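Local coordinates for uncharacterized protein (Pseudomonas syringae pv. tomato, PDB 3K4I) that is of unknown function but belongs to the RraA-like family, forms a trimer and carries magnesium ions between its subunits, at residues C[115-120]-C[171-176]; C[97-102]-C[147-152]; C[205-208]-C[212-215]; C[33-38]-C[186-191]. All blocks are in the same frame, centred on the assembly; numbering follows the deposited sequence.

Interaction 1 (C[115-120]-C[171-176]); sequences GTVIDG and MVCDGS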
loop_
_atom_site.group_PDB
_atom_site.type_symbol
_atom_site.label_atom_id
_atom_site.label_comp_id
_atom_site.label_asym_id
_atom_site.label_seq_id
_atom_site.Cartn_x
_atom_site.Cartn_y
_atom_site.Cartn_z
ATOM N N GLY C 115 15.612 8.005 -9.661
ATOM C CA GLY C 115 14.458 7.214 -9.271
ATOM C C GLY C 115 14.005 6.325 -10.423
ATOM O O GLY C 115 14.487 6.441 -11.569
ATOM N N THR C 116 13.068 5.454 -10.120
ATOM C CA THR C 116 12.545 4.519 -11.106
ATOM C C THR C 116 11.043 4.477 -10.979
ATOM O O THR C 116 10.515 4.306 -9.872
ATOM C CB THR C 116 13.138 3.105 -10.925
ATOM O OG1 THR C 116 14.541 3.188 -11.160
ATOM C CG2 THR C 116 12.583 2.165 -11.967
ATOM N N VAL C 117 10.380 4.626 -12.121
ATOM C CA VAL C 117 8.918 4.615 -12.220
ATOM C C VAL C 117 8.587 3.376 -13.047
ATOM O O VAL C 117 9.121 3.249 -14.152
ATOM C CB VAL C 117 8.447 5.870 -12.965
ATOM C CG1 VAL C 117 6.965 5.818 -13.215
ATOM C CG2 VAL C 117 8.806 7.104 -12.173
ATOM N N ILE C 118 7.685 2.510 -12.563
ATOM C CA ILE C 118 7.400 1.235 -13.238
ATOM C C ILE C 118 5.926 0.979 -13.494
ATOM O O ILE C 118 5.120 0.926 -12.558
ATOM C CB ILE C 118 7.978 0.017 -12.469
ATOM C CG1 ILE C 118 9.446 0.248 -12.117
ATOM C CG2 ILE C 118 7.863 -1.241 -13.306
ATOM C CD1 ILE C 118 10.032 -0.823 -11.221
ATOM N N ASP C 119 5.613 0.803 -14.778
ATOM C CA ASP C 119 4.299 0.322 -15.213
ATOM C C ASP C 119 4.432 -1.203 -15.150
ATOM O O ASP C 119 4.641 -1.868 -16.155
ATOM C CB ASP C 119 4.002 0.856 -16.624
ATOM C CG ASP C 119 2.806 0.175 -17.294
ATOM O OD1 ASP C 119 1.853 -0.150 -16.596
ATOM O OD2 ASP C 119 2.864 -0.016 -18.530
ATOM N N GLY C 120 4.302 -1.733 -13.937
ATOM C CA GLY C 120 4.736 -3.070 -13.620
ATOM C C GLY C 120 5.147 -3.110 -12.163
ATOM O O GLY C 120 4.785 -2.228 -11.383
HETATM N N MSE C 171 10.142 14.286 -15.115
HETATM C CA MSE C 171 9.395 13.355 -14.218
HETATM C C MSE C 171 9.494 13.876 -12.807
HETATM O O MSE C 171 10.624 14.176 -12.317
HETATM C CB MSE C 171 10.025 11.954 -14.221
HETATM C CG MSE C 171 10.079 11.274 -15.567
HETATM SE SE MSE C 171 8.293 10.999 -16.367
HETATM C CE MSE C 171 7.430 9.922 -14.971
ATOM N N VAL C 172 8.348 13.997 -12.138
ATOM C CA VAL C 172 8.338 14.416 -10.724
ATOM C C VAL C 172 7.422 13.439 -10.002
ATOM O O VAL C 172 6.289 13.162 -10.471
ATOM C CB VAL C 172 7.870 15.853 -10.508
ATOM C CG1 VAL C 172 7.953 16.207 -8.974
ATOM C CG2 VAL C 172 8.735 16.844 -11.346
ATOM N N CYS C 173 7.964 12.841 -8.942
ATOM C CA CYS C 173 7.260 11.795 -8.215
ATOM C C CYS C 173 7.404 12.020 -6.732
ATOM O O CYS C 173 8.487 12.384 -6.280
ATOM C CB CYS C 173 7.868 10.424 -8.541
ATOM S SG CYS C 173 8.018 10.087 -10.298
ATOM N N ASP C 174 6.321 11.770 -5.993
ATOM C CA ASP C 174 6.330 11.833 -4.531
ATOM C C ASP C 174 5.290 10.886 -3.937
ATOM O O ASP C 174 4.837 9.941 -4.616
ATOM C CB ASP C 174 6.154 13.295 -4.039
ATOM C CG ASP C 174 4.837 13.950 -4.495
ATOM O OD1 ASP C 174 3.852 13.262 -4.866
ATOM O OD2 ASP C 174 4.778 15.195 -4.468
ATOM N N GLY C 175 4.916 11.110 -2.680
ATOM C CA GLY C 175 3.932 10.224 -2.020
ATOM C C GLY C 175 2.588 10.110 -2.726
ATOM O O GLY C 175 1.884 9.082 -2.591
ATOM N N SER C 176 2.230 11.138 -3.499
ATOM C CA SER C 176 0.958 11.129 -4.220
ATOM C C SER C 176 1.021 10.424 -5.590
ATOM O O SER C 176 -0.009 10.252 -6.247
ATOM C CB SER C 176 0.435 12.569 -4.352
ATOM O OG SER C 176 0.283 13.153 -3.059
#
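Val117 meets Cys173 and selenomethionine Met171 in a small, wholly apolar contact deep inside the chain. The centre of the contact lies about 4 Å from the centre of the chain. It joins strand 115-119 to strand 170-174, which are not paired with each other. No hydrogen bond crosses, and the nearest CA atoms, those of Val117 and Cys173, are 8.4 Å apart. Side chains alone therefore bridge the gap. One methyl of Val117 does the touching: CG2 lies 3.6 Å from SG of Cys173 and 4.2 Å from CE of Met171. CG2 reaches them because it stands anti to the carbonyl carbon of Val117, beside the backbone N, while CG1 takes the place anti to N (chi1 174°). Cys173 brings SG to the same methyl. Met171 is bent at all three torsions, each near -60°, which folds the chain back and brings CE, not SE, to the valine. Both strands belong to the mixed sheet of this RraA-like fold but are not neighbours in it: strands 85-90 and 53-63 come between them in the pairing order. Val86 of strand 85-90 touches both Val117 and Met171, and Cys178 of strand 177-181 touches both Val117 and Cys173. Beyond Cys173 the strand ends in an Asx turn. There Ser176 N donates to Asp174 OD1 at 3.0 Å, coming from above the carboxylate plane. The turn faces a neighbouring subunit, where Asp126 accepts from Gly175 N.

Interaction 2 (C[97-102]-C[147-152]); sequences CTVWGD and NRTQLK. With MG (magnesium ion), chain H.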
loop_
_atom_site.group_PDB
_atom_site.type_symbol
_atom_site.label_atom_id
_atom_site.label_comp_id
_atom_site.label_asym_id
_atom_site.label_seq_id
_atom_site.Cartn_x
_atom_site.Cartn_y
_atom_site.Cartn_z
ATOM N N CYS C 97 6.031 -10.680 -13.010
ATOM C CA CYS C 97 7.491 -10.619 -13.044
ATOM C C CYS C 97 7.908 -9.187 -12.744
ATOM O O CYS C 97 7.117 -8.244 -12.880
ATOM C CB CYS C 97 8.045 -11.074 -14.395
ATOM S SG CYS C 97 7.352 -10.216 -15.840
ATOM N N THR C 98 9.150 -9.039 -12.318
ATOM C CA THR C 98 9.676 -7.731 -11.884
ATOM C C THR C 98 10.755 -7.221 -12.833
ATOM O O THR C 98 11.458 -8.007 -13.486
ATOM C CB THR C 98 10.242 -7.829 -10.471
ATOM O OG1 THR C 98 11.247 -8.845 -10.438
ATOM C CG2 THR C 98 9.132 -8.189 -9.483
ATOM N N VAL C 99 10.872 -5.901 -12.926
ATOM C CA VAL C 99 11.829 -5.278 -13.829
ATOM C C VAL C 99 12.699 -4.269 -13.069
ATOM O O VAL C 99 13.214 -3.316 -13.663
ATOM C CB VAL C 99 11.172 -4.627 -15.087
ATOM C CG1 VAL C 99 10.570 -5.695 -16.032
ATOM C CG2 VAL C 99 10.142 -3.595 -14.716
ATOM N N TRP C 100 12.874 -4.505 -11.771
ATOM C CA TRP C 100 13.815 -3.686 -10.944
ATOM C C TRP C 100 14.123 -4.482 -9.680
ATOM O O TRP C 100 13.228 -5.127 -9.119
ATOM C CB TRP C 100 13.188 -2.368 -10.548
ATOM C CG TRP C 100 14.195 -1.401 -9.956
ATOM C CD1 TRP C 100 14.450 -1.186 -8.635
ATOM C CD2 TRP C 100 15.083 -0.561 -10.691
ATOM N NE1 TRP C 100 15.458 -0.224 -8.491
ATOM C CE2 TRP C 100 15.857 0.168 -9.740
ATOM C CE3 TRP C 100 15.286 -0.333 -12.069
ATOM C CZ2 TRP C 100 16.852 1.089 -10.121
ATOM C CZ3 TRP C 100 16.283 0.561 -12.461
ATOM C CH2 TRP C 100 17.046 1.288 -11.473
ATOM N N GLY C 101 15.374 -4.462 -9.234
ATOM C CA GLY C 101 15.725 -5.159 -7.996
ATOM C C GLY C 101 16.996 -4.576 -7.406
ATOM O O GLY C 101 17.341 -3.436 -7.724
ATOM N N ASP C 102 17.677 -5.364 -6.584
ATOM C CA ASP C 102 18.805 -4.857 -5.777
ATOM C C ASP C 102 19.995 -4.362 -6.582
ATOM O O ASP C 102 20.542 -3.280 -6.284
ATOM C CB ASP C 102 19.243 -5.857 -4.686
ATOM C CG ASP C 102 19.576 -7.266 -5.215
ATOM O OD1 ASP C 102 19.695 -7.535 -6.440
ATOM O OD2 ASP C 102 19.740 -8.147 -4.339
ATOM N N ASN C 147 13.227 -15.111 -18.617
ATOM C CA ASN C 147 12.243 -16.021 -19.235
ATOM C C ASN C 147 10.779 -15.613 -19.050
ATOM O O ASN C 147 9.883 -16.411 -19.340
ATOM C CB ASN C 147 12.438 -17.485 -18.770
ATOM C CG ASN C 147 13.687 -18.137 -19.354
ATOM O OD1 ASN C 147 14.255 -19.054 -18.752
ATOM N ND2 ASN C 147 14.116 -17.676 -20.520
ATOM N N ARG C 148 10.523 -14.386 -18.591
ATOM C CA ARG C 148 9.153 -13.907 -18.403
ATOM C C ARG C 148 8.834 -12.695 -19.264
ATOM O O ARG C 148 7.754 -12.571 -19.842
ATOM C CB ARG C 148 8.856 -13.622 -16.926
ATOM C CG ARG C 148 8.888 -14.885 -16.053
ATOM C CD ARG C 148 8.342 -14.641 -14.636
ATOM N NE ARG C 148 8.223 -15.894 -13.883
ATOM C CZ ARG C 148 9.219 -16.436 -13.185
ATOM N NH1 ARG C 148 10.395 -15.832 -13.121
ATOM N NH2 ARG C 148 9.034 -17.578 -12.546
ATOM N N THR C 149 9.795 -11.789 -19.342
ATOM C CA THR C 149 9.667 -10.594 -20.168
ATOM C C THR C 149 11.071 -10.260 -20.650
ATOM O O THR C 149 12.030 -10.777 -20.086
ATOM C CB THR C 149 9.027 -9.408 -19.391
ATOM O OG1 THR C 149 8.655 -8.386 -20.324
ATOM C CG2 THR C 149 9.966 -8.844 -18.339
ATOM N N GLN C 150 11.192 -9.487 -21.734
ATOM C CA GLN C 150 12.499 -9.133 -22.270
ATOM C C GLN C 150 12.523 -7.699 -22.780
ATOM O O GLN C 150 11.493 -7.141 -23.156
ATOM C CB GLN C 150 12.945 -10.102 -23.376
ATOM C CG GLN C 150 12.310 -9.835 -24.706
ATOM C CD GLN C 150 12.744 -10.785 -25.807
ATOM O OE1 GLN C 150 13.071 -11.966 -25.564
ATOM N NE2 GLN C 150 12.697 -10.287 -27.036
ATOM N N LEU C 151 13.702 -7.082 -22.734
ATOM C CA LEU C 151 13.840 -5.729 -23.260
ATOM C C LEU C 151 13.566 -5.672 -24.755
ATOM O O LEU C 151 14.043 -6.526 -25.521
ATOM C CB LEU C 151 15.255 -5.204 -23.005
ATOM C CG LEU C 151 15.481 -4.879 -21.550
ATOM C CD1 LEU C 151 16.969 -4.889 -21.226
ATOM C CD2 LEU C 151 14.862 -3.519 -21.230
ATOM N N LYS C 152 12.797 -4.668 -25.160
ATOM C CA LYS C 152 12.516 -4.420 -26.566
ATOM C C LYS C 152 13.396 -3.259 -27.020
ATOM O O LYS C 152 14.143 -3.391 -27.975
ATOM C CB LYS C 152 11.047 -4.080 -26.825
ATOM C CG LYS C 152 10.780 -3.727 -28.284
ATOM C CD LYS C 152 9.277 -3.512 -28.524
ATOM C CE LYS C 152 8.946 -3.639 -30.003
ATOM N NZ LYS C 152 7.483 -3.389 -30.257
HETATM MG MG MG H . 19.426 -10.181 -4.344
HETATM O O HOH W 1 18.096 -10.059 -5.842
HETATM O O HOH W 2 17.946 -9.867 -2.972
HETATM O O HOH W 3 19.029 -12.126 -4.096
HETATM O O HOH W 4 20.803 -10.479 -2.874
#
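Arg148 and Thr149 pack on Cys97 and Val99, joining the residues that lead into strand 150-154 to the loop before helix 102-110. Strand 150-154 pairs antiparallel with strand 53-63 in the main sheet of the RraA-like fold. The helix that follows the loop begins with a magnesium ligand, Asp102. Along the second segment, Arg148 comes first. Its aliphatic part lies against the cysteine: CD is 3.6 Å from Cys97 CB, and Arg148 CB is 3.7 Å from the same atom. Extended from CG to NE, the chain carries the guanidinium group beyond the cysteine. Its NH2 forms salt bridges with Asp38 and Asp33 of a neighbouring subunit, and NH1 bonds to Ser144 O. The shaft thus packs within the chain while the charged end serves the trimer interface. Thr149 follows. Its two branches divide the work. OG1, anti to the backbone N (chi1 -167°), hydrogen-bonds to Asn91 and to Gln63 O. CG2 turns to the loop instead, 3.9 Å from Cys97 SG and 4.0 Å from Val99 CG1. The side chains of Val99 and Thr149 cross at about a right angle. Tyr62 of strand 53-63 touches both of them. From Gln150 onward the segment follows the sheet away from the loop. At the other end of the loop, Gly101 is the N-cap of helix 102-110. Glu200 of a neighbouring subunit and four waters also bind the magnesium ion, which Asp102 OD2 ligates at 2.1 Å.

Interaction 3 (C[205-208]-C[212-215]); sequences EAIS and TLEQ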
loop_
_atom_site.group_PDB
_atom_site.type_symbol
_atom_site.label_atom_id
_atom_site.label_comp_id
_atom_site.label_asym_id
_atom_site.label_seq_id
_atom_site.Cartn_x
_atom_site.Cartn_y
_atom_site.Cartn_z
ATOM N N GLU C 205 -2.695 29.683 4.826
ATOM C CA GLU C 205 -2.412 30.653 5.898
ATOM C C GLU C 205 -3.698 31.324 6.402
ATOM O O GLU C 205 -3.890 31.497 7.626
ATOM C CB GLU C 205 -1.378 31.660 5.441
ATOM C CG GLU C 205 0.008 31.069 5.368
ATOM C CD GLU C 205 0.965 31.857 4.481
ATOM O OE1 GLU C 205 0.589 32.919 3.918
ATOM O OE2 GLU C 205 2.111 31.374 4.325
ATOM N N ALA C 206 -4.591 31.651 5.467
ATOM C CA ALA C 206 -5.849 32.264 5.821
ATOM C C ALA C 206 -6.762 31.353 6.655
ATOM O O ALA C 206 -7.263 31.749 7.722
ATOM C CB ALA C 206 -6.572 32.786 4.540
ATOM N N ILE C 207 -7.011 30.143 6.161
ATOM C CA ILE C 207 -7.823 29.217 6.930
ATOM C C ILE C 207 -7.193 28.826 8.272
ATOM O O ILE C 207 -7.920 28.507 9.208
ATOM C CB ILE C 207 -8.287 27.984 6.124
ATOM C CG1 ILE C 207 -7.105 27.082 5.752
ATOM C CG2 ILE C 207 -9.113 28.445 4.906
ATOM C CD1 ILE C 207 -7.496 25.960 4.778
ATOM N N SER C 208 -5.860 28.913 8.384
ATOM C CA SER C 208 -5.181 28.614 9.647
ATOM C C SER C 208 -5.201 29.816 10.614
ATOM O O SER C 208 -4.736 29.730 11.765
ATOM C CB SER C 208 -3.745 28.123 9.376
ATOM O OG SER C 208 -3.741 26.831 8.752
ATOM N N THR C 212 -13.016 31.407 6.901
ATOM C CA THR C 212 -13.732 30.327 6.182
ATOM C C THR C 212 -12.982 30.061 4.878
ATOM O O THR C 212 -12.232 30.918 4.377
ATOM C CB THR C 212 -15.188 30.713 5.815
ATOM O OG1 THR C 212 -15.189 31.833 4.917
ATOM C CG2 THR C 212 -16.007 31.035 7.040
ATOM N N LEU C 213 -13.173 28.863 4.319
ATOM C CA LEU C 213 -12.579 28.543 3.042
ATOM C C LEU C 213 -13.166 29.463 1.966
ATOM O O LEU C 213 -12.436 29.947 1.083
ATOM C CB LEU C 213 -12.778 27.057 2.699
ATOM C CG LEU C 213 -12.092 26.518 1.430
ATOM C CD1 LEU C 213 -10.626 26.959 1.386
ATOM C CD2 LEU C 213 -12.174 25.000 1.358
ATOM N N GLU C 214 -14.474 29.726 2.068
ATOM C CA GLU C 214 -15.162 30.627 1.142
ATOM C C GLU C 214 -14.426 31.960 1.056
ATOM O O GLU C 214 -14.069 32.397 -0.044
ATOM C CB GLU C 214 -16.599 30.882 1.591
ATOM C CG GLU C 214 -17.574 29.791 1.192
ATOM C CD GLU C 214 -19.009 30.291 1.065
ATOM O OE1 GLU C 214 -19.890 29.447 0.778
ATOM O OE2 GLU C 214 -19.258 31.511 1.243
ATOM N N GLN C 215 -14.191 32.571 2.220
ATOM C CA GLN C 215 -13.492 33.870 2.339
ATOM C C GLN C 215 -12.112 33.832 1.700
ATOM O O GLN C 215 -11.763 34.703 0.892
ATOM C CB GLN C 215 -13.276 34.243 3.801
ATOM C CG GLN C 215 -14.462 34.651 4.628
ATOM C CD GLN C 215 -14.009 35.097 6.012
ATOM O OE1 GLN C 215 -13.953 34.299 6.968
ATOM N NE2 GLN C 215 -13.626 36.373 6.114
#
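Ile207 packs on Thr212 and Leu213 where the chain turns from the end of helix 186-207 into helix 213-219. The apolar contact rests on one methyl. Ile207 CG2 lies 3.9 Å from Leu213 CA, 4.0 Å from Thr212 O and 4.1 Å from Leu213 CD1. It is pressed mainly against the backbone at the start of the second helix, with the leucine reaching it by one methyl only. With CG anti to the backbone N (chi1 -174°), the Leu213 chain brings CD1 to that methyl. Ala216, one turn on, also touches Ile207.

The polar interactions stay within 212-215. Thr212 is the N-cap and forms a capping box with Gln215. Gln215 N donates to Thr212 OG1 at 3.0 Å. In return Thr212 N donates to Gln215 OE1 at 3.0 Å, from 30° off the carbonyl plane.

A neighbouring subunit adds to both kinds. Its Asp79 accepts from Leu213 N and Glu214 N, and its Phe107 and Ile78 pack on Ile207 and Leu213.

No hydrogen bond joins the two segments, so their direct contact is van der Waals packing. The first-turn N-H groups are met by the box and by Asp79, whose negative charge probably suits the helix N-terminus.

Interaction 4 (C[33-38]-C[186-191]); sequences DSLGID and AAEVVL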
loop_
_atom_site.group_PDB
_atom_site.type_symbol
_atom_site.label_atom_id
_atom_site.label_comp_id
_atom_site.label_asym_id
_atom_site.label_seq_id
_atom_site.Cartn_x
_atom_site.Cartn_y
_atom_site.Cartn_z
ATOM N N ASP C 33 -2.825 20.880 -16.090
ATOM C CA ASP C 33 -4.260 20.934 -16.378
ATOM C C ASP C 33 -4.613 22.279 -17.002
ATOM O O ASP C 33 -5.474 22.359 -17.875
ATOM C CB ASP C 33 -5.088 20.781 -15.093
ATOM C CG ASP C 33 -5.190 19.355 -14.615
ATOM O OD1 ASP C 33 -4.676 18.436 -15.296
ATOM O OD2 ASP C 33 -5.796 19.170 -13.534
ATOM N N SER C 34 -3.955 23.350 -16.537
ATOM C CA SER C 34 -4.173 24.695 -17.087
ATOM C C SER C 34 -3.695 24.830 -18.518
ATOM O O SER C 34 -4.025 25.808 -19.206
ATOM C CB SER C 34 -3.541 25.793 -16.188
ATOM O OG SER C 34 -2.141 25.829 -16.318
ATOM N N LEU C 35 -2.921 23.844 -18.970
ATOM C CA LEU C 35 -2.459 23.772 -20.351
ATOM C C LEU C 35 -3.227 22.692 -21.140
ATOM O O LEU C 35 -2.963 22.479 -22.319
ATOM C CB LEU C 35 -0.927 23.602 -20.418
ATOM C CG LEU C 35 -0.112 24.789 -19.819
ATOM C CD1 LEU C 35 1.341 24.408 -19.539
ATOM C CD2 LEU C 35 -0.191 26.034 -20.692
ATOM N N GLY C 36 -4.173 22.019 -20.484
ATOM C CA GLY C 36 -5.075 21.078 -21.172
ATOM C C GLY C 36 -4.544 19.662 -21.227
ATOM O O GLY C 36 -4.994 18.862 -22.039
ATOM N N ILE C 37 -3.600 19.343 -20.352
ATOM C CA ILE C 37 -2.827 18.098 -20.448
ATOM C C ILE C 37 -2.902 17.340 -19.122
ATOM O O ILE C 37 -2.730 17.930 -18.055
ATOM C CB ILE C 37 -1.344 18.439 -20.773
ATOM C CG1 ILE C 37 -1.235 18.952 -22.213
ATOM C CG2 ILE C 37 -0.382 17.240 -20.551
ATOM C CD1 ILE C 37 0.038 19.737 -22.428
ATOM N N ASP C 38 -3.220 16.054 -19.192
ATOM C CA ASP C 38 -3.168 15.164 -18.034
ATOM C C ASP C 38 -1.764 14.686 -17.881
ATOM O O ASP C 38 -1.146 14.318 -18.881
ATOM C CB ASP C 38 -4.007 13.897 -18.322
ATOM C CG ASP C 38 -5.501 14.127 -18.230
ATOM O OD1 ASP C 38 -5.922 15.172 -17.725
ATOM O OD2 ASP C 38 -6.279 13.225 -18.655
ATOM N N ALA C 186 8.172 22.194 -20.166
ATOM C CA ALA C 186 8.643 22.022 -18.801
ATOM C C ALA C 186 8.844 23.341 -18.062
ATOM O O ALA C 186 8.318 23.492 -16.958
ATOM C CB ALA C 186 9.916 21.164 -18.743
ATOM N N ALA C 187 9.545 24.287 -18.682
ATOM C CA ALA C 187 9.769 25.615 -18.074
ATOM C C ALA C 187 8.450 26.330 -17.743
ATOM O O ALA C 187 8.268 26.855 -16.645
ATOM C CB ALA C 187 10.657 26.500 -18.968
ATOM N N GLU C 188 7.510 26.305 -18.680
ATOM C CA GLU C 188 6.229 26.960 -18.483
ATOM C C GLU C 188 5.418 26.271 -17.369
ATOM O O GLU C 188 4.778 26.939 -16.572
ATOM C CB GLU C 188 5.434 26.981 -19.797
ATOM C CG GLU C 188 4.019 27.580 -19.705
ATOM C CD GLU C 188 3.993 29.083 -19.412
ATOM O OE1 GLU C 188 5.001 29.804 -19.681
ATOM O OE2 GLU C 188 2.954 29.560 -18.904
ATOM N N VAL C 189 5.434 24.937 -17.321
ATOM C CA VAL C 189 4.697 24.203 -16.286
ATOM C C VAL C 189 5.276 24.486 -14.890
ATOM O O VAL C 189 4.543 24.688 -13.925
ATOM C CB VAL C 189 4.653 22.696 -16.601
ATOM C CG1 VAL C 189 4.158 21.909 -15.406
ATOM C CG2 VAL C 189 3.776 22.484 -17.843
ATOM N N VAL C 190 6.594 24.556 -14.808
ATOM C CA VAL C 190 7.241 24.809 -13.534
ATOM C C VAL C 190 6.909 26.225 -13.026
ATOM O O VAL C 190 6.610 26.403 -11.845
ATOM C CB VAL C 190 8.770 24.553 -13.613
ATOM C CG1 VAL C 190 9.497 25.134 -12.385
ATOM C CG2 VAL C 190 9.018 23.054 -13.722
ATOM N N LEU C 191 6.928 27.204 -13.924
ATOM C CA LEU C 191 6.488 28.559 -13.616
ATOM C C LEU C 191 5.031 28.597 -13.114
ATOM O O LEU C 191 4.729 29.222 -12.085
ATOM C CB LEU C 191 6.656 29.471 -14.846
ATOM C CG LEU C 191 6.321 30.959 -14.735
ATOM C CD1 LEU C 191 7.367 31.673 -13.870
ATOM C CD2 LEU C 191 6.281 31.591 -16.120
#
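Leu35 reaches from the Schellman motif that ends helix 25-33 to the first turns of helix 186-207. A type I turn from Asp33 to Gly36 closes the helix end, with Gly36 at positive phi and its N bonded to Asp33 O at 2.9 Å. This places Leu35 facing the second helix. Its CG is anti to the carbonyl carbon (chi1 -63°), and an extended chi2 (163°) brings CD1 to the helix. CD1 makes both contacts. It lies 3.5 Å from Val189 CG2, a close methyl-to-methyl approach, and the two side chains meet at a slant. Val189 meets it with CG2, the branch beside the backbone N; its side chain also packs on Leu28, Ala31 and Leu32 of helix 25-33. Val189 is buried, whereas Leu35 and Glu188 are partly exposed, so the contact runs from the interior to the surface.

Glu188 contributes only its aliphatic part. The carboxylate forms a salt bridge with Arg192, one turn further along the helix. Arg192 also bonds to Ser34 OG, which adds a polar link beside the apolar one. At the outer edge, Glu188 CG sits 4.2 Å from Leu35 CD1.

Interaction 1 is the core contact, near the centre of the chain, and uses only apolar and sulfur groups. Interaction 2 is also buried but lies farther out, on the same sheet. The two touch where Ile118 meets Val99 and Trp100. Interactions 3 and 4 share helix 186-207, near its end and at its start, with centres about 27 Å apart. Interaction 4 is partly exposed; interaction 3 lies farthest from the chain centre and is buried partly by a neighbouring subunit. None has a hydrogen bond across its segments. Polar groups instead serve turns, caps and neighbours: the charged end of interaction 2 meets the 33-38 loop of interaction 4 across the subunit boundary.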